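PDB 3DOH: esterase, which probably hydrolyses carboxylic ester bonds, as a thermostable esterase that joins an immunoglobulin-like domain to an alpha/beta-hydrolase domain. Local coordinates for residues 55-69 with 75-89. Numbering follows the deposited sequence.
Sequences SRTITKVYANNSGGL and NNRGKYVVLELSTED. With SO4 (sulfate ion), chain E.
From I58 opposite L85 to N64 opposite Y80, strands 58-64 and 80-85 run antiparallel, their axes 4.6 Å apart at closest approach and 150° between their directions. Y62 and V82 form a hydrogen-bonded pair, each N-H donating to the other's carbonyl. Toward I58 the ladder slips by a residue: E84 O accepts from T59 N while E84 N donates to K60 O, a beta bulge that sets T59 and K60 against E84.

On one side of the sheet V61 CG2 meets L83 CD2 at 3.7 Å, the two side chains lying alongside each other, and I58 pairs with L85 in the same way; V45 of strand 43-48 also touches I58 and L83. On the other side V82 lies under the Y62 ring, its CB 3.8 Å from the centroid in a CH-pi contact. Here the loop after N64 curls back, laying G67 CA squarely over the centre of the Y80 ring, 3.5 Å from its centroid. N76 reaches back from the far arm of the loop, OD1 taking the N-H of A63 at 2.8 Å.

At the opposite end R56, its chain bent at chi2 (-57°) and chi3 (-54°), sends NE straight to D89 OD2 (2.6 Å) in a salt bridge, with guanidinium and carboxylate planes nearly perpendicular. NH2 bonds S86 O at 2.7 Å, L85 crosses one guanidinium face at about a right angle, CD1 lying above it toward the rim, and NH1 goes to V22 O and Y110 OH. T57 N also donates to D89 OD2, on its syn side. A methionine in place of R56 would probably leave the D89 carboxylate without its countercharge and S86 O without the NH2 donor. The pair is a long-looped beta hairpin within the Ig-like N-terminal domain, with strand 80-85 flanked within the sheet by strands 19-29 and 53-64, antiparallel to both.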
# COMPACT_ATOMS: atom_id res chain seq x y z
N SER A 55 -0.12 19.96 -12.33
CA SER A 55 1.35 19.97 -12.15
C SER A 55 2.01 18.94 -13.03
O SER A 55 1.47 17.86 -13.27
CB SER A 55 1.80 19.65 -10.72
OG SER A 55 1.02 20.27 -9.74
N ARG A 56 3.20 19.29 -13.49
CA ARG A 56 4.12 18.33 -14.06
C ARG A 56 5.04 18.01 -12.93
O ARG A 56 5.42 18.91 -12.14
CB ARG A 56 4.88 18.92 -15.25
CG ARG A 56 4.02 19.09 -16.51
CD ARG A 56 3.39 17.76 -16.93
NE ARG A 56 4.42 16.73 -17.09
CZ ARG A 56 5.19 16.59 -18.17
NH1 ARG A 56 5.06 17.41 -19.22
NH2 ARG A 56 6.12 15.61 -18.21
N THR A 57 5.39 16.74 -12.79
CA THR A 57 6.28 16.40 -11.72
C THR A 57 7.74 16.49 -12.14
O THR A 57 8.17 15.76 -13.04
CB THR A 57 5.95 15.09 -11.00
OG1 THR A 57 7.15 14.33 -10.89
CG2 THR A 57 4.84 14.26 -11.63
N ILE A 58 8.48 17.41 -11.50
CA ILE A 58 9.91 17.65 -11.76
C ILE A 58 10.78 16.55 -11.14
O ILE A 58 10.86 16.43 -9.94
CB ILE A 58 10.36 19.06 -11.25
CG1 ILE A 58 9.51 20.15 -11.88
CG2 ILE A 58 11.77 19.33 -11.65
CD1 ILE A 58 9.27 21.39 -11.00
N THR A 59 11.44 15.73 -11.94
CA THR A 59 12.15 14.58 -11.38
C THR A 59 13.64 14.81 -11.03
O THR A 59 14.16 14.18 -10.11
CB THR A 59 12.01 13.33 -12.28
OG1 THR A 59 12.34 13.69 -13.62
CG2 THR A 59 10.61 12.83 -12.27
N LYS A 60 14.33 15.67 -11.80
CA LYS A 60 15.70 16.12 -11.44
C LYS A 60 15.87 17.58 -11.87
O LYS A 60 15.27 17.99 -12.86
CB LYS A 60 16.80 15.26 -12.12
CG LYS A 60 16.49 13.78 -12.49
CD LYS A 60 16.56 12.75 -11.31
CE LYS A 60 17.14 11.38 -11.76
NZ LYS A 60 16.87 11.00 -13.23
N VAL A 61 16.66 18.37 -11.13
CA VAL A 61 17.15 19.69 -11.61
C VAL A 61 18.67 19.70 -11.83
O VAL A 61 19.40 19.11 -11.04
CB VAL A 61 16.84 20.87 -10.64
CG1 VAL A 61 17.22 22.20 -11.30
CG2 VAL A 61 15.40 20.91 -10.27
N TYR A 62 19.13 20.36 -12.89
CA TYR A 62 20.58 20.56 -13.13
C TYR A 62 20.92 21.78 -14.03
O TYR A 62 20.04 22.43 -14.60
CB TYR A 62 21.25 19.26 -13.65
CG TYR A 62 20.68 18.73 -14.96
CD1 TYR A 62 19.64 17.79 -14.97
CD2 TYR A 62 21.17 19.17 -16.18
CE1 TYR A 62 19.10 17.30 -16.15
CE2 TYR A 62 20.64 18.70 -17.37
CZ TYR A 62 19.61 17.76 -17.36
OH TYR A 62 19.09 17.32 -18.55
N ALA A 63 22.20 22.10 -14.15
CA ALA A 63 22.58 23.22 -14.99
C ALA A 63 23.60 22.83 -16.04
O ALA A 63 24.42 21.96 -15.80
CB ALA A 63 23.10 24.33 -14.15
N ASN A 64 23.52 23.47 -17.20
CA ASN A 64 24.56 23.38 -18.23
C ASN A 64 24.72 24.75 -18.92
O ASN A 64 24.06 25.74 -18.52
CB ASN A 64 24.25 22.28 -19.25
CG ASN A 64 22.97 22.54 -20.05
OD1 ASN A 64 22.17 21.63 -20.30
ND2 ASN A 64 22.79 23.78 -20.49
N ASN A 65 25.59 24.81 -19.93
CA ASN A 65 25.74 26.01 -20.75
C ASN A 65 25.33 25.77 -22.18
O ASN A 65 25.42 26.66 -23.02
CB ASN A 65 27.16 26.58 -20.66
CG ASN A 65 27.24 27.85 -19.80
OD1 ASN A 65 26.34 28.74 -19.81
ND2 ASN A 65 28.32 27.94 -19.03
N SER A 66 24.86 24.57 -22.45
CA SER A 66 24.38 24.19 -23.76
C SER A 66 22.96 24.70 -24.03
O SER A 66 22.73 25.36 -25.02
CB SER A 66 24.46 22.67 -23.93
OG SER A 66 23.70 22.01 -22.91
N GLY A 67 22.00 24.41 -23.15
CA GLY A 67 20.60 24.80 -23.35
C GLY A 67 19.69 23.63 -23.67
O GLY A 67 18.47 23.79 -23.84
N GLY A 68 20.29 22.45 -23.79
CA GLY A 68 19.55 21.23 -24.02
C GLY A 68 19.58 20.36 -22.80
O GLY A 68 19.70 20.82 -21.66
N LEU A 69 19.49 19.06 -23.01
CA LEU A 69 19.35 18.18 -21.89
C LEU A 69 20.67 17.72 -21.28
O LEU A 69 20.65 16.91 -20.39
CB LEU A 69 18.49 16.97 -22.28
CG LEU A 69 17.03 17.21 -22.72
CD1 LEU A 69 16.29 15.89 -22.70
CD2 LEU A 69 16.32 18.23 -21.83
N ASN A 75 30.71 19.52 -14.25
CA ASN A 75 30.41 20.94 -14.27
C ASN A 75 28.91 21.11 -14.37
O ASN A 75 28.35 21.35 -15.45
CB ASN A 75 31.11 21.59 -15.46
CG ASN A 75 30.60 21.07 -16.76
OD1 ASN A 75 30.49 19.85 -16.95
ND2 ASN A 75 30.21 21.97 -17.66
N ASN A 76 28.25 20.97 -13.22
CA ASN A 76 26.81 21.11 -13.11
C ASN A 76 26.48 22.60 -12.94
O ASN A 76 26.09 23.04 -11.86
CB ASN A 76 26.36 20.29 -11.89
CG ASN A 76 24.84 20.22 -11.71
OD1 ASN A 76 24.04 20.83 -12.44
ND2 ASN A 76 24.45 19.47 -10.70
N ARG A 77 26.65 23.38 -14.00
CA ARG A 77 26.58 24.83 -13.87
C ARG A 77 26.35 25.56 -15.20
O ARG A 77 26.68 25.04 -16.28
CB ARG A 77 27.83 25.37 -13.13
CG ARG A 77 28.94 25.95 -14.00
CD ARG A 77 30.20 26.42 -13.20
NE ARG A 77 31.25 25.39 -13.21
CZ ARG A 77 31.56 24.61 -12.18
NH1 ARG A 77 30.94 24.74 -11.00
NH2 ARG A 77 32.52 23.69 -12.33
N GLY A 78 25.76 26.76 -15.11
CA GLY A 78 25.69 27.67 -16.26
C GLY A 78 24.46 28.55 -16.25
O GLY A 78 23.72 28.58 -15.28
N LYS A 79 24.23 29.26 -17.34
CA LYS A 79 23.04 30.10 -17.42
C LYS A 79 21.77 29.28 -17.67
O LYS A 79 20.65 29.78 -17.49
CB LYS A 79 23.22 31.23 -18.44
CG LYS A 79 23.46 30.78 -19.87
CD LYS A 79 24.63 31.54 -20.51
CE LYS A 79 24.17 32.82 -21.20
NZ LYS A 79 24.80 32.99 -22.57
N TYR A 80 21.91 28.03 -18.07
CA TYR A 80 20.71 27.24 -18.31
C TYR A 80 20.38 26.32 -17.14
O TYR A 80 21.24 25.57 -16.66
CB TYR A 80 20.84 26.42 -19.59
CG TYR A 80 21.01 27.25 -20.82
CD1 TYR A 80 19.90 27.82 -21.42
CD2 TYR A 80 22.27 27.47 -21.38
CE1 TYR A 80 20.02 28.58 -22.57
CE2 TYR A 80 22.41 28.26 -22.53
CZ TYR A 80 21.26 28.80 -23.12
OH TYR A 80 21.33 29.58 -24.24
N VAL A 81 19.14 26.39 -16.69
CA VAL A 81 18.66 25.47 -15.69
C VAL A 81 17.60 24.56 -16.32
O VAL A 81 16.59 25.02 -16.90
CB VAL A 81 18.16 26.20 -14.42
CG1 VAL A 81 17.29 25.29 -13.54
CG2 VAL A 81 19.35 26.76 -13.64
N VAL A 82 17.89 23.26 -16.23
CA VAL A 82 17.05 22.21 -16.73
C VAL A 82 16.22 21.62 -15.63
O VAL A 82 16.73 21.20 -14.59
CB VAL A 82 17.89 21.08 -17.36
CG1 VAL A 82 16.98 19.84 -17.72
CG2 VAL A 82 18.58 21.58 -18.61
N LEU A 83 14.92 21.56 -15.88
CA LEU A 83 13.98 20.91 -15.01
C LEU A 83 13.46 19.74 -15.81
O LEU A 83 12.74 19.95 -16.78
CB LEU A 83 12.81 21.85 -14.73
CG LEU A 83 13.07 23.22 -14.11
CD1 LEU A 83 11.77 23.91 -13.96
CD2 LEU A 83 13.79 23.08 -12.77
N GLU A 84 13.81 18.53 -15.43
CA GLU A 84 13.31 17.38 -16.15
C GLU A 84 11.94 16.98 -15.61
O GLU A 84 11.66 17.10 -14.42
CB GLU A 84 14.37 16.28 -16.11
CG GLU A 84 13.88 14.92 -15.68
CD GLU A 84 14.53 13.78 -16.45
OE1 GLU A 84 15.71 13.94 -16.88
OE2 GLU A 84 13.84 12.75 -16.64
N LEU A 85 11.06 16.51 -16.48
CA LEU A 85 9.67 16.19 -16.08
C LEU A 85 9.28 14.72 -16.26
O LEU A 85 9.68 14.08 -17.22
CB LEU A 85 8.70 17.10 -16.83
CG LEU A 85 9.10 18.59 -16.88
CD1 LEU A 85 8.17 19.27 -17.85
CD2 LEU A 85 9.05 19.27 -15.49
N SER A 86 8.48 14.17 -15.35
CA SER A 86 8.08 12.79 -15.48
C SER A 86 7.37 12.59 -16.76
O SER A 86 6.38 13.23 -17.02
CB SER A 86 7.17 12.29 -14.34
OG SER A 86 6.88 10.89 -14.54
N THR A 87 7.86 11.67 -17.56
CA THR A 87 7.15 11.31 -18.78
C THR A 87 5.90 10.50 -18.51
O THR A 87 5.21 10.16 -19.42
CB THR A 87 8.09 10.62 -19.79
OG1 THR A 87 7.49 9.38 -20.22
CG2 THR A 87 9.44 10.28 -19.15
N GLU A 88 5.59 10.20 -17.25
CA GLU A 88 4.45 9.37 -16.91
C GLU A 88 3.32 10.23 -16.41
O GLU A 88 2.25 9.74 -16.06
CB GLU A 88 4.82 8.37 -15.81
CG GLU A 88 5.55 7.12 -16.29
CD GLU A 88 7.05 7.37 -16.56
OE1 GLU A 88 7.58 8.44 -16.10
OE2 GLU A 88 7.70 6.51 -17.22
N ASP A 89 3.56 11.54 -16.33
CA ASP A 89 2.51 12.48 -15.97
C ASP A 89 1.34 12.36 -16.91
O ASP A 89 1.53 12.20 -18.11
CB ASP A 89 3.02 13.90 -16.05
CG ASP A 89 3.84 14.28 -14.87
OD1 ASP A 89 3.74 13.63 -13.81
OD2 ASP A 89 4.60 15.23 -15.02
S SO4 E . -2.30 19.15 -9.30
O1 SO4 E . -2.02 20.36 -10.07
O2 SO4 E . -1.20 18.86 -8.36
O3 SO4 E . -2.52 18.07 -10.26
O4 SO4 E . -3.55 19.30 -8.57